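Local coordinates for iron-regulated outer membrane protein (Neisseria meningitidis, PDB 4B7O) that moves iron across the outer membrane as a TonB-dependent transporter, and is probably, like its family, a siderophore-uptake receptor, at residues A[118-122]-A[123-127]; A[277-280]-A[281-285]; A[335-339]-A[340-344]; A[471-474]-A[475-479]; A[507-510]-A[511-514]. One frame throughout, in Å; residues are numbered along the deposited sequence.

Contact 1: A[118-122]-A[123-127]; sequences DIKVD and NAYSD
Lys120 and Tyr125 lie side by side and point the same way, the methylenes of the lysine spread over one face of the phenol ring. Lys120 CE stands 3.9 Å from the centroid of the Tyr125 ring, a CH-pi contact. Further back, Lys120 CD comes within 3.5 Å of Tyr125 CE1. The extended lysine chain ends level with the phenol oxygen, Lys120 NZ lying 3.4 Å from Tyr125 OH, and that hydroxyl is bonded to the backbone N of Ile160. Tyr125 CG sits between its own backbone N and carbonyl carbon (chi1 50°), which sets the ring against strand 118-121. The reversal that brings the two together is a type I' beta turn from Val121 to Ala124, in the plug domain of the transporter. Ala124 N donates to Val121 O at 3.1 Å, while the return bond from Val121 N to Ala124 O, 3.3 Å, is weak. At the turn, Asn123 N donates to a water at 2.8 Å, which donates weakly to Lys120 O. Farther along, on the same side of the ring plane as the lysine, Asp118 OD2 comes obliquely to 3.7 Å from Tyr125 CD2, its carboxylate only 25° from that plane, and OD1 forms a salt bridge with Arg509 of the barrel. Asp122 OD2 is bonded to Thr171 OG1; Asp127 OD2 forms a salt bridge with Lys442, and OD1 accepts from Gln387 NE2.

Contact 2: A[277-280]-A[281-285]; sequences GIRT and VREEF
Arg279 and Glu283 cross at about a right angle and join in a salt bridge, Arg279 NH2 to Glu283 OE1 at 2.9 Å. The flat groups do not match edge to edge: their planes are 74° apart, and the nitrogen descends on OE1 from above the carboxylate plane. The arginine chain folds at both chi2 and chi3, curling its end back to the glutamate. This is the close-packed side of the loop that follows barrel strand 264-276, a position consistent with the extracellular face. Thr280 OG1 belongs to it as well, 3.1 Å from Phe285 O and equally 3.1 Å from Arg282 O. Those carbonyls come from a type I beta turn closed by Phe285 N bonding to Arg282 O at 2.8 Å. The other side is looser: Arg282 and Val281 both head away from residues 277-280, the valine packing on Asn345 and Tyr347. Neither charge depends on its partner alone. Arg279 NH2 also donates to Asn101 O, while Glu283 takes a bond from Thr103 OG1 on OE1 and a salt bridge from Arg304 on OE2. Two arginines around one buried carboxylate would probably favour its ionised form, and the network draws plug and barrel residues together.

Contact 3: A[335-339]-A[340-344]; sequences KKRYS and ADDKD
At the end of barrel strand 323-339, where the chain passes from the wall into a loop that is probably extracellular, Arg337 and Ser339 both reach forward to the carboxylate of Asp342. The guanidinium and carboxylate come from opposite directions and are nearly coplanar, 29° apart, in a two-pronged salt bridge. Its surer prong runs from Arg337 NH2 to Asp342 OD1 at 3.2 Å, almost straight at 167° and arriving on the syn side. The other, Arg337 NH1 to Asp342 OD2 at 3.0 Å, rests on a less certain oxygen position. With CG anti to the backbone N (chi1 174°) and the chain extended as far as NE, the arginine spans the distance along the strand. Ser339 OG donates to the same Asp342 OD1 at 2.9 Å, from the face opposite to the arginine nitrogen. Asn355 ND2, on the adjoining strand 355-373, bonds to Asp342 OD2. One residue earlier, Asp341 OD1 receives Lys343 N at 3.1 Å, an Asx turn, and is also bonded by Gly353 N. Tyr338 tips its ring over the start of the loop: Ala340 N lies 3.9 Å above one face, offset toward the rim, and Tyr338 OH is 3.7 Å from Ala340 CA.

Contact 4: A[471-474]-A[475-479]; sequences VKTH and DGKTV
Val471 N donates to Val479 O at 2.9 Å in a nearly straight bond (172°), while the return from Val479 N to Val471 O is weak. Val471 O is also approached by Thr478 CA at 3.3 Å, a CA-H...O contact. At Lys472 the side chain bends at chi2 and chi3, bringing CE to 3.5 Å from Gly476 CA, and NZ is hydrogen-bonded to Ser438 OG. Thr473 supplies two donors to one acceptor: its N lies 3.1 Å and its OG1 2.6 Å from Lys477 O. These bonds close the beta hairpin of barrel strands 458-472 and 478-493, whose tip is a type I turn with a G1 bulge, Gly476 taking a positive phi and its N bonding to Thr473 O at 3.2 Å. His474 brings the edge of its ring near Asp475 N, its nitrogens taken up by Thr519 O at ND1 and Ile526 N at NE2. Within the turn Asp475 OD1 accepts Lys477 N at 3.1 Å, an Asx turn, and Asp475 OD2 is hydrogen-bonded to Ser527 OG.

Contact 5: A[507-510]-A[511-514]; sequences ASRS and PRLY
Arg509 NE and Arg512 NH2 both donate to one acceptor, the carbonyl oxygen of Asn115 in the plug. With this acceptor in common, Arg509 NE lies 3.2 Å from Arg512 NH2, two donors not bonded to each other, the second sitting at the edge of the Arg509 guanidinium. The two flat groups cross steeply, their planes 79° apart. Arg509 lays its methylenes over one face of Arg512, CG standing 3.8 Å above that guanidinium plane and over its centre, and CD lying 3.4 Å from Arg512 NH2. Reaching this position depends on different chain shapes: Arg509 is extended from CG to NE, whereas Arg512 folds at chi2 (-59°) and turns back over the preceding residues. That fold also brings Arg512 NH1 to Ser510 O at 3.1 Å, a weak bond strongly bent at 125°. The chain here leaves barrel strand 498-509 facing the plug domain, and each arginine has its own carboxylate: Asp118 of the plug for Arg509 NH2, Glu535 of the barrel for Arg512 NH2, which probably eases the closeness of the like charges. Arg509 NH1 bonds to Gly161 O of the plug, and Ser510 OG to Asp444 OD1.

Contacts 1 and 5 are the buried pair and meet directly, plug turn and barrel wall being joined by the Asp118-Arg509 salt bridge. Contacts 2 and 3, partly buried in neighbouring loops, touch where Val281 CG2 packs near Asp344 O, with centres about 11 Å apart. Contact 4, a barrel hairpin tip, is partly buried, with Gly476 and Thr478 exposed; it lies beside contact 5, which leaves the adjoining strand 498-509, their nearest atoms about 4 Å apart. The chemistry follows place. Contacts 2 and 3 each turn on one arginine-carboxylate bridge, contact 4 on backbone bonds, a threonine side chain and an Asx turn, contact 1 on a turn and a lysine-tyrosine CH-pi contact, and contact 5 on two arginines that share one carbonyl acceptor.

Contact 1: A[118-122]-A[123-127]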
loop_
_atom_site.group_PDB
_atom_site.type_symbol
_atom_site.label_atom_id
_atom_site.label_comp_id
_atom_site.label_asym_id
_atom_site.label_seq_id
_atom_site.Cartn_x
_atom_site.Cartn_y
_atom_site.Cartn_z
ATOM N N ASP A 118 -2.426 -3.732 -3.021
ATOM C CA ASP A 118 -3.038 -3.551 -1.716
ATOM C C ASP A 118 -1.989 -3.200 -0.706
ATOM O O ASP A 118 -0.808 -3.354 -0.982
ATOM C CB ASP A 118 -3.778 -4.809 -1.320
ATOM C CG ASP A 118 -4.937 -5.112 -2.276
ATOM O OD1 ASP A 118 -5.648 -4.162 -2.735
ATOM O OD2 ASP A 118 -5.102 -6.291 -2.616
ATOM N N ILE A 119 -2.419 -2.714 0.450
ATOM C CA ILE A 119 -1.566 -2.562 1.584
ATOM C C ILE A 119 -2.236 -3.378 2.618
ATOM O O ILE A 119 -3.357 -3.087 2.972
ATOM C CB ILE A 119 -1.550 -1.108 2.119
ATOM C CG1 ILE A 119 -1.093 -0.143 1.026
ATOM C CG2 ILE A 119 -0.627 -1.007 3.334
ATOM C CD1 ILE A 119 -0.682 1.172 1.630
ATOM N N LYS A 120 -1.574 -4.409 3.113
ATOM C CA LYS A 120 -2.271 -5.344 3.957
ATOM C C LYS A 120 -1.698 -5.170 5.313
ATOM O O LYS A 120 -0.455 -5.210 5.484
ATOM C CB LYS A 120 -2.027 -6.782 3.495
ATOM C CG LYS A 120 -2.327 -7.011 2.022
ATOM C CD LYS A 120 -2.464 -8.524 1.773
ATOM C CE LYS A 120 -2.661 -8.800 0.293
ATOM N NZ LYS A 120 -3.204 -10.163 -0.036
ATOM N N VAL A 121 -2.562 -4.973 6.300
ATOM C CA VAL A 121 -2.021 -4.940 7.632
ATOM C C VAL A 121 -2.761 -5.910 8.464
ATOM O O VAL A 121 -3.979 -5.900 8.456
ATOM C CB VAL A 121 -1.862 -3.496 8.259
ATOM C CG1 VAL A 121 -2.260 -2.382 7.290
ATOM C CG2 VAL A 121 -2.487 -3.372 9.655
ATOM N N ASP A 122 -2.010 -6.759 9.159
ATOM C CA ASP A 122 -2.535 -7.963 9.794
ATOM C C ASP A 122 -3.488 -8.801 8.931
ATOM O O ASP A 122 -4.419 -9.438 9.439
ATOM C CB ASP A 122 -3.151 -7.597 11.120
ATOM C CG ASP A 122 -2.124 -7.071 12.088
ATOM O OD1 ASP A 122 -0.989 -7.610 12.109
ATOM O OD2 ASP A 122 -2.440 -6.130 12.838
ATOM N N ASN A 123 -3.239 -8.806 7.623
ATOM C CA ASN A 123 -4.074 -9.567 6.737
ATOM C C ASN A 123 -5.526 -9.035 6.596
ATOM O O ASN A 123 -6.461 -9.808 6.476
ATOM C CB ASN A 123 -4.109 -11.052 7.156
ATOM C CG ASN A 123 -4.300 -11.971 5.949
ATOM O OD1 ASN A 123 -3.840 -11.653 4.851
ATOM N ND2 ASN A 123 -4.993 -13.090 6.140
ATOM N N ALA A 124 -5.695 -7.716 6.633
ATOM C CA ALA A 124 -6.952 -7.098 6.337
ATOM C C ALA A 124 -6.688 -5.929 5.429
ATOM O O ALA A 124 -5.807 -5.139 5.683
ATOM C CB ALA A 124 -7.606 -6.627 7.619
ATOM N N TYR A 125 -7.499 -5.784 4.395
ATOM C CA TYR A 125 -7.279 -4.750 3.430
ATOM C C TYR A 125 -8.552 -4.618 2.596
ATOM O O TYR A 125 -9.323 -5.544 2.424
ATOM C CB TYR A 125 -6.102 -5.156 2.511
ATOM C CG TYR A 125 -6.229 -6.593 1.912
ATOM C CD1 TYR A 125 -5.750 -7.700 2.595
ATOM C CD2 TYR A 125 -6.810 -6.809 0.681
ATOM C CE1 TYR A 125 -5.873 -8.997 2.084
ATOM C CE2 TYR A 125 -6.913 -8.090 0.148
ATOM C CZ TYR A 125 -6.438 -9.171 0.867
ATOM O OH TYR A 125 -6.536 -10.424 0.347
ATOM N N SER A 126 -8.695 -3.481 1.976
ATOM C CA SER A 126 -9.900 -3.124 1.287
ATOM C C SER A 126 -9.396 -2.569 -0.013
ATOM O O SER A 126 -8.272 -2.122 -0.085
ATOM C CB SER A 126 -10.563 -1.991 2.094
ATOM O OG SER A 126 -11.397 -1.216 1.299
ATOM N N ASP A 127 -10.218 -2.578 -1.045
ATOM C CA ASP A 127 -9.725 -2.121 -2.308
ATOM C C ASP A 127 -10.479 -0.918 -2.811
ATOM O O ASP A 127 -10.170 -0.374 -3.882
ATOM C CB ASP A 127 -9.679 -3.292 -3.310
ATOM C CG ASP A 127 -11.044 -3.767 -3.744
ATOM O OD1 ASP A 127 -12.022 -3.580 -2.989
ATOM O OD2 ASP A 127 -11.117 -4.361 -4.843
HETATM O O HOH W 1 -0.683 -8.337 6.590
#

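Contact 2: A[277-280]-A[281-285]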
loop_
_atom_site.group_PDB
_atom_site.type_symbol
_atom_site.label_atom_id
_atom_site.label_comp_id
_atom_site.label_asym_id
_atom_site.label_seq_id
_atom_site.Cartn_x
_atom_site.Cartn_y
_atom_site.Cartn_z
ATOM N N GLY A 277 -6.137 17.900 9.558
ATOM C CA GLY A 277 -5.591 19.197 9.223
ATOM C C GLY A 277 -6.407 19.929 8.186
ATOM O O GLY A 277 -7.492 19.488 7.826
ATOM N N ILE A 278 -5.894 21.075 7.736
ATOM C CA ILE A 278 -6.532 21.872 6.712
ATOM C C ILE A 278 -5.989 21.360 5.379
ATOM O O ILE A 278 -4.843 21.568 5.062
ATOM C CB ILE A 278 -6.197 23.395 6.895
ATOM C CG1 ILE A 278 -6.512 23.881 8.321
ATOM C CG2 ILE A 278 -6.894 24.273 5.861
ATOM C CD1 ILE A 278 -7.648 23.120 8.941
ATOM N N ARG A 279 -6.862 20.728 4.606
ATOM C CA ARG A 279 -6.496 19.976 3.432
ATOM C C ARG A 279 -7.380 20.338 2.255
ATOM O O ARG A 279 -8.606 20.416 2.421
ATOM C CB ARG A 279 -6.627 18.467 3.702
ATOM C CG ARG A 279 -5.725 17.950 4.812
ATOM C CD ARG A 279 -4.277 17.815 4.358
ATOM N NE ARG A 279 -4.044 16.570 3.636
ATOM C CZ ARG A 279 -2.918 16.283 2.990
ATOM N NH1 ARG A 279 -1.905 17.134 2.971
ATOM N NH2 ARG A 279 -2.801 15.127 2.359
ATOM N N THR A 280 -6.747 20.526 1.084
ATOM C CA THR A 280 -7.429 20.852 -0.202
ATOM C C THR A 280 -8.477 19.845 -0.692
ATOM O O THR A 280 -8.557 18.684 -0.222
ATOM C CB THR A 280 -6.404 21.090 -1.355
ATOM O OG1 THR A 280 -5.528 19.955 -1.497
ATOM C CG2 THR A 280 -5.549 22.342 -1.096
ATOM N N VAL A 281 -9.291 20.282 -1.657
ATOM C CA VAL A 281 -10.324 19.394 -2.166
ATOM C C VAL A 281 -9.648 18.167 -2.809
ATOM O O VAL A 281 -9.945 17.046 -2.434
ATOM C CB VAL A 281 -11.348 20.115 -3.086
ATOM C CG1 VAL A 281 -12.295 19.099 -3.767
ATOM C CG2 VAL A 281 -12.174 21.078 -2.231
ATOM N N ARG A 282 -8.709 18.434 -3.721
ATOM C CA ARG A 282 -7.829 17.453 -4.345
ATOM C C ARG A 282 -6.476 17.326 -3.653
ATOM O O ARG A 282 -5.539 18.076 -3.947
ATOM C CB ARG A 282 -7.564 17.883 -5.765
ATOM C CG ARG A 282 -8.820 18.183 -6.553
ATOM C CD ARG A 282 -8.395 18.995 -7.746
ATOM N NE ARG A 282 -9.504 19.712 -8.293
ATOM C CZ ARG A 282 -10.131 20.711 -7.658
ATOM N NH1 ARG A 282 -9.730 21.086 -6.441
ATOM N NH2 ARG A 282 -11.170 21.333 -8.221
ATOM N N GLU A 283 -6.347 16.355 -2.756
ATOM C CA GLU A 283 -5.144 16.295 -1.961
ATOM C C GLU A 283 -3.884 16.120 -2.851
ATOM O O GLU A 283 -2.822 16.549 -2.468
ATOM C CB GLU A 283 -5.273 15.233 -0.883
ATOM C CG GLU A 283 -6.299 15.540 0.208
ATOM C CD GLU A 283 -6.132 14.656 1.439
ATOM O OE1 GLU A 283 -5.207 13.795 1.434
ATOM O OE2 GLU A 283 -6.888 14.809 2.432
ATOM N N GLU A 284 -4.000 15.557 -4.050
ATOM C CA GLU A 284 -2.831 15.506 -4.973
ATOM C C GLU A 284 -2.283 16.863 -5.433
ATOM O O GLU A 284 -1.154 16.913 -5.940
ATOM C CB GLU A 284 -3.098 14.609 -6.200
ATOM C CG GLU A 284 -4.197 15.083 -7.168
ATOM C CD GLU A 284 -4.485 14.102 -8.323
ATOM O OE1 GLU A 284 -3.532 13.624 -8.953
ATOM O OE2 GLU A 284 -5.659 13.806 -8.646
ATOM N N PHE A 285 -3.066 17.945 -5.330
ATOM C CA PHE A 285 -2.530 19.299 -5.687
ATOM C C PHE A 285 -2.499 20.285 -4.521
ATOM O O PHE A 285 -3.267 20.136 -3.567
ATOM C CB PHE A 285 -3.385 19.952 -6.786
ATOM C CG PHE A 285 -3.687 19.060 -7.981
ATOM C CD1 PHE A 285 -2.685 18.684 -8.879
ATOM C CD2 PHE A 285 -5.018 18.655 -8.245
ATOM C CE1 PHE A 285 -3.000 17.883 -9.983
ATOM C CE2 PHE A 285 -5.340 17.879 -9.346
ATOM C CZ PHE A 285 -4.324 17.509 -10.229
#

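Contact 3: A[335-339]-A[340-344]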
loop_
_atom_site.group_PDB
_atom_site.type_symbol
_atom_site.label_atom_id
_atom_site.label_comp_id
_atom_site.label_asym_id
_atom_site.label_seq_id
_atom_site.Cartn_x
_atom_site.Cartn_y
_atom_site.Cartn_z
ATOM N N LYS A 335 -12.778 2.930 7.128
ATOM C CA LYS A 335 -12.140 4.073 6.555
ATOM C C LYS A 335 -13.236 5.169 6.719
ATOM O O LYS A 335 -14.375 4.925 6.311
ATOM C CB LYS A 335 -11.820 3.774 5.069
ATOM C CG LYS A 335 -10.852 4.713 4.336
ATOM C CD LYS A 335 -9.393 4.149 4.208
ATOM C CE LYS A 335 -8.847 3.899 2.755
ATOM N NZ LYS A 335 -8.613 5.017 1.740
ATOM N N LYS A 336 -12.892 6.331 7.320
ATOM C CA LYS A 336 -13.793 7.498 7.556
ATOM C C LYS A 336 -13.179 8.783 7.067
ATOM O O LYS A 336 -11.998 9.046 7.307
ATOM C CB LYS A 336 -14.104 7.729 9.034
ATOM C CG LYS A 336 -14.668 6.511 9.765
ATOM C CD LYS A 336 -14.908 6.784 11.261
ATOM C CE LYS A 336 -14.828 5.511 12.117
ATOM N NZ LYS A 336 -15.136 5.846 13.543
ATOM N N ARG A 337 -13.970 9.584 6.370
ATOM C CA ARG A 337 -13.560 10.927 6.032
ATOM C C ARG A 337 -14.563 11.847 6.656
ATOM O O ARG A 337 -15.781 11.710 6.457
ATOM C CB ARG A 337 -13.572 11.189 4.521
ATOM C CG ARG A 337 -13.282 12.637 4.147
ATOM C CD ARG A 337 -13.469 12.766 2.671
ATOM N NE ARG A 337 -13.320 14.115 2.104
ATOM C CZ ARG A 337 -14.219 15.104 2.209
ATOM N NH1 ARG A 337 -15.378 14.960 2.896
ATOM N NH2 ARG A 337 -13.928 16.265 1.636
ATOM N N TYR A 338 -14.045 12.829 7.362
ATOM C CA TYR A 338 -14.891 13.811 7.989
ATOM C C TYR A 338 -14.410 15.153 7.516
ATOM O O TYR A 338 -13.243 15.535 7.751
ATOM C CB TYR A 338 -14.792 13.719 9.519
ATOM C CG TYR A 338 -15.304 14.973 10.192
ATOM C CD1 TYR A 338 -16.677 15.241 10.253
ATOM C CD2 TYR A 338 -14.419 15.908 10.747
ATOM C CE1 TYR A 338 -17.153 16.401 10.847
ATOM C CE2 TYR A 338 -14.882 17.066 11.349
ATOM C CZ TYR A 338 -16.249 17.306 11.407
ATOM O OH TYR A 338 -16.726 18.442 12.010
ATOM N N SER A 339 -15.298 15.870 6.833
ATOM C CA SER A 339 -15.056 17.285 6.582
ATOM C C SER A 339 -15.867 18.144 7.549
ATOM O O SER A 339 -17.029 17.817 7.862
ATOM C CB SER A 339 -15.459 17.637 5.190
ATOM O OG SER A 339 -14.910 18.866 4.879
ATOM N N ALA A 340 -15.239 19.219 8.040
ATOM C CA ALA A 340 -15.917 20.249 8.833
ATOM C C ALA A 340 -16.936 20.991 7.958
ATOM O O ALA A 340 -18.050 21.243 8.406
ATOM C CB ALA A 340 -14.902 21.218 9.438
ATOM N N ASP A 341 -16.567 21.305 6.710
ATOM C CA ASP A 341 -17.455 22.002 5.802
ATOM C C ASP A 341 -17.110 21.668 4.379
ATOM O O ASP A 341 -16.053 22.074 3.871
ATOM C CB ASP A 341 -17.324 23.527 5.979
ATOM C CG ASP A 341 -18.463 24.325 5.280
ATOM O OD1 ASP A 341 -19.390 23.738 4.648
ATOM O OD2 ASP A 341 -18.421 25.574 5.379
ATOM N N ASP A 342 -18.030 20.993 3.696
ATOM C CA ASP A 342 -17.757 20.584 2.319
ATOM C C ASP A 342 -18.322 21.528 1.284
ATOM O O ASP A 342 -18.313 21.226 0.086
ATOM C CB ASP A 342 -18.311 19.193 2.074
ATOM C CG ASP A 342 -17.277 18.128 2.302
ATOM O OD1 ASP A 342 -16.091 18.475 2.240
ATOM O OD2 ASP A 342 -17.642 16.955 2.528
ATOM N N LYS A 343 -18.844 22.667 1.740
ATOM C CA LYS A 343 -19.635 23.511 0.863
ATOM C C LYS A 343 -18.986 23.724 -0.524
ATOM O O LYS A 343 -19.674 23.661 -1.549
ATOM C CB LYS A 343 -19.944 24.832 1.556
ATOM C CG LYS A 343 -18.823 25.862 1.569
ATOM C CD LYS A 343 -19.419 27.150 2.105
ATOM C CE LYS A 343 -18.767 27.553 3.415
ATOM N NZ LYS A 343 -17.560 28.403 3.162
ATOM N N ASP A 344 -17.667 23.938 -0.546
ATOM C CA ASP A 344 -16.927 24.202 -1.779
ATOM C C ASP A 344 -16.300 22.986 -2.460
ATOM O O ASP A 344 -15.460 23.116 -3.348
ATOM C CB ASP A 344 -15.854 25.231 -1.508
ATOM C CG ASP A 344 -16.431 26.588 -1.277
ATOM O OD1 ASP A 344 -17.430 26.944 -1.956
ATOM O OD2 ASP A 344 -15.879 27.297 -0.419
#

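Contact 4: A[471-474]-A[475-479]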
loop_
_atom_site.group_PDB
_atom_site.type_symbol
_atom_site.label_atom_id
_atom_site.label_comp_id
_atom_site.label_asym_id
_atom_site.label_seq_id
_atom_site.Cartn_x
_atom_site.Cartn_y
_atom_site.Cartn_z
ATOM N N VAL A 471 -21.208 -7.512 -7.085
ATOM C CA VAL A 471 -21.133 -6.097 -6.909
ATOM C C VAL A 471 -22.522 -5.459 -6.968
ATOM O O VAL A 471 -23.251 -5.626 -7.966
ATOM C CB VAL A 471 -20.266 -5.475 -8.010
ATOM C CG1 VAL A 471 -20.614 -4.042 -8.201
ATOM C CG2 VAL A 471 -18.799 -5.599 -7.637
ATOM N N LYS A 472 -22.871 -4.699 -5.923
ATOM C CA LYS A 472 -24.145 -3.991 -5.898
ATOM C C LYS A 472 -23.876 -2.511 -5.947
ATOM O O LYS A 472 -23.423 -1.920 -4.968
ATOM C CB LYS A 472 -24.946 -4.409 -4.663
ATOM C CG LYS A 472 -26.448 -4.108 -4.724
ATOM C CD LYS A 472 -26.863 -3.125 -3.629
ATOM C CE LYS A 472 -26.801 -1.700 -4.182
ATOM N NZ LYS A 472 -26.890 -0.592 -3.189
ATOM N N THR A 473 -24.096 -1.919 -7.116
ATOM C CA THR A 473 -23.860 -0.517 -7.300
ATOM C C THR A 473 -24.916 0.269 -6.536
ATOM O O THR A 473 -25.797 -0.324 -5.914
ATOM C CB THR A 473 -23.996 -0.134 -8.772
ATOM O OG1 THR A 473 -24.746 -1.162 -9.458
ATOM C CG2 THR A 473 -22.612 0.083 -9.427
ATOM N N HIS A 474 -24.842 1.600 -6.585
ATOM C CA HIS A 474 -25.747 2.441 -5.787
ATOM C C HIS A 474 -27.092 2.638 -6.388
ATOM O O HIS A 474 -27.847 3.439 -5.895
ATOM C CB HIS A 474 -25.161 3.803 -5.417
ATOM C CG HIS A 474 -25.034 4.752 -6.565
ATOM N ND1 HIS A 474 -24.479 5.973 -6.423
ATOM C CD2 HIS A 474 -25.348 4.618 -7.915
ATOM C CE1 HIS A 474 -24.443 6.608 -7.609
ATOM N NE2 HIS A 474 -24.978 5.782 -8.531
ATOM N N ASP A 475 -27.397 1.929 -7.463
ATOM C CA ASP A 475 -28.764 1.925 -7.986
ATOM C C ASP A 475 -29.429 0.582 -7.743
ATOM O O ASP A 475 -30.395 0.243 -8.411
ATOM C CB ASP A 475 -28.800 2.313 -9.473
ATOM C CG ASP A 475 -27.877 1.446 -10.333
ATOM O OD1 ASP A 475 -27.341 0.416 -9.820
ATOM O OD2 ASP A 475 -27.710 1.791 -11.533
ATOM N N GLY A 476 -28.914 -0.184 -6.782
ATOM C CA GLY A 476 -29.429 -1.530 -6.506
ATOM C C GLY A 476 -29.044 -2.612 -7.505
ATOM O O GLY A 476 -29.246 -3.790 -7.235
ATOM N N LYS A 477 -28.476 -2.216 -8.648
ATOM C CA LYS A 477 -28.109 -3.150 -9.739
ATOM C C LYS A 477 -26.919 -4.037 -9.402
ATOM O O LYS A 477 -25.818 -3.549 -9.063
ATOM C CB LYS A 477 -27.834 -2.403 -11.039
ATOM C CG LYS A 477 -27.404 -3.335 -12.164
ATOM C CD LYS A 477 -26.856 -2.500 -13.317
ATOM C CE LYS A 477 -26.865 -3.225 -14.659
ATOM N NZ LYS A 477 -26.303 -2.239 -15.644
ATOM N N THR A 478 -27.165 -5.340 -9.482
ATOM C CA THR A 478 -26.191 -6.368 -9.145
ATOM C C THR A 478 -25.509 -6.930 -10.366
ATOM O O THR A 478 -25.954 -6.689 -11.482
ATOM C CB THR A 478 -26.851 -7.464 -8.358
ATOM O OG1 THR A 478 -27.193 -6.896 -7.100
ATOM C CG2 THR A 478 -25.922 -8.574 -8.104
ATOM N N VAL A 479 -24.393 -7.620 -10.158
ATOM C CA VAL A 479 -23.681 -8.317 -11.234
ATOM C C VAL A 479 -22.599 -9.096 -10.571
ATOM O O VAL A 479 -21.876 -8.533 -9.734
ATOM C CB VAL A 479 -22.959 -7.382 -12.188
ATOM C CG1 VAL A 479 -22.047 -8.210 -13.090
ATOM C CG2 VAL A 479 -23.959 -6.554 -12.988
#

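Contact 5: A[507-510]-A[511-514]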
loop_
_atom_site.group_PDB
_atom_site.type_symbol
_atom_site.label_atom_id
_atom_site.label_comp_id
_atom_site.label_asym_id
_atom_site.label_seq_id
_atom_site.Cartn_x
_atom_site.Cartn_y
_atom_site.Cartn_z
ATOM N N ALA A 507 -4.352 -14.669 -11.562
ATOM C CA ALA A 507 -5.159 -14.099 -10.434
ATOM C C ALA A 507 -6.172 -13.120 -10.966
ATOM O O ALA A 507 -5.982 -12.505 -12.053
ATOM C CB ALA A 507 -4.255 -13.457 -9.336
ATOM N N SER A 508 -7.280 -12.984 -10.236
ATOM C CA SER A 508 -8.308 -12.017 -10.670
ATOM C C SER A 508 -8.609 -10.988 -9.600
ATOM O O SER A 508 -8.489 -11.260 -8.412
ATOM C CB SER A 508 -9.601 -12.692 -11.130
ATOM O OG SER A 508 -9.926 -13.710 -10.199
ATOM N N ARG A 509 -9.001 -9.813 -10.044
ATOM C CA ARG A 509 -9.451 -8.760 -9.166
ATOM C C ARG A 509 -10.805 -8.244 -9.656
ATOM O O ARG A 509 -10.938 -7.883 -10.817
ATOM C CB ARG A 509 -8.455 -7.647 -9.221
ATOM C CG ARG A 509 -8.389 -6.812 -7.967
ATOM C CD ARG A 509 -7.072 -6.062 -7.991
ATOM N NE ARG A 509 -7.082 -4.901 -7.137
ATOM C CZ ARG A 509 -6.762 -4.940 -5.869
ATOM N NH1 ARG A 509 -6.380 -6.080 -5.328
ATOM N NH2 ARG A 509 -6.792 -3.825 -5.154
ATOM N N SER A 510 -11.792 -8.250 -8.760
ATOM C CA SER A 510 -13.137 -7.678 -8.993
ATOM C C SER A 510 -13.153 -6.188 -9.139
ATOM O O SER A 510 -12.332 -5.495 -8.554
ATOM C CB SER A 510 -14.031 -8.003 -7.789
ATOM O OG SER A 510 -13.425 -7.631 -6.551
ATOM N N PRO A 511 -14.101 -5.662 -9.925
ATOM C CA PRO A 511 -14.167 -4.214 -10.204
ATOM C C PRO A 511 -14.210 -3.470 -8.900
ATOM O O PRO A 511 -14.840 -3.952 -7.965
ATOM C CB PRO A 511 -15.524 -4.049 -10.869
ATOM C CG PRO A 511 -16.003 -5.416 -11.232
ATOM C CD PRO A 511 -15.026 -6.428 -10.773
ATOM N N ARG A 512 -13.526 -2.344 -8.806
ATOM C CA ARG A 512 -13.639 -1.522 -7.592
ATOM C C ARG A 512 -14.907 -0.688 -7.621
ATOM O O ARG A 512 -15.307 -0.197 -8.673
ATOM C CB ARG A 512 -12.453 -0.600 -7.416
ATOM C CG ARG A 512 -11.157 -1.144 -7.991
ATOM C CD ARG A 512 -10.660 -2.479 -7.430
ATOM N NE ARG A 512 -9.368 -2.751 -8.111
ATOM C CZ ARG A 512 -9.218 -3.279 -9.338
ATOM N NH1 ARG A 512 -10.256 -3.726 -10.059
ATOM N NH2 ARG A 512 -7.998 -3.402 -9.840
ATOM N N LEU A 513 -15.551 -0.550 -6.471
ATOM C CA LEU A 513 -16.658 0.419 -6.332
ATOM C C LEU A 513 -16.145 1.822 -6.616
ATOM O O LEU A 513 -14.993 2.136 -6.370
ATOM C CB LEU A 513 -17.240 0.344 -4.930
ATOM C CG LEU A 513 -17.646 -1.058 -4.453
ATOM C CD1 LEU A 513 -17.755 -1.170 -2.943
ATOM C CD2 LEU A 513 -18.948 -1.539 -5.093
ATOM N N TYR A 514 -16.991 2.656 -7.185
ATOM C CA TYR A 514 -16.632 4.068 -7.519
ATOM C C TYR A 514 -16.244 4.879 -6.263
ATOM O O TYR A 514 -16.477 4.428 -5.126
ATOM C CB TYR A 514 -17.836 4.708 -8.250
ATOM C CG TYR A 514 -17.597 5.977 -9.040
ATOM C CD1 TYR A 514 -16.824 5.982 -10.217
ATOM C CD2 TYR A 514 -18.206 7.190 -8.635
ATOM C CE1 TYR A 514 -16.639 7.164 -10.955
ATOM C CE2 TYR A 514 -18.009 8.353 -9.353
ATOM C CZ TYR A 514 -17.249 8.353 -10.492
ATOM O OH TYR A 514 -17.114 9.565 -11.155
#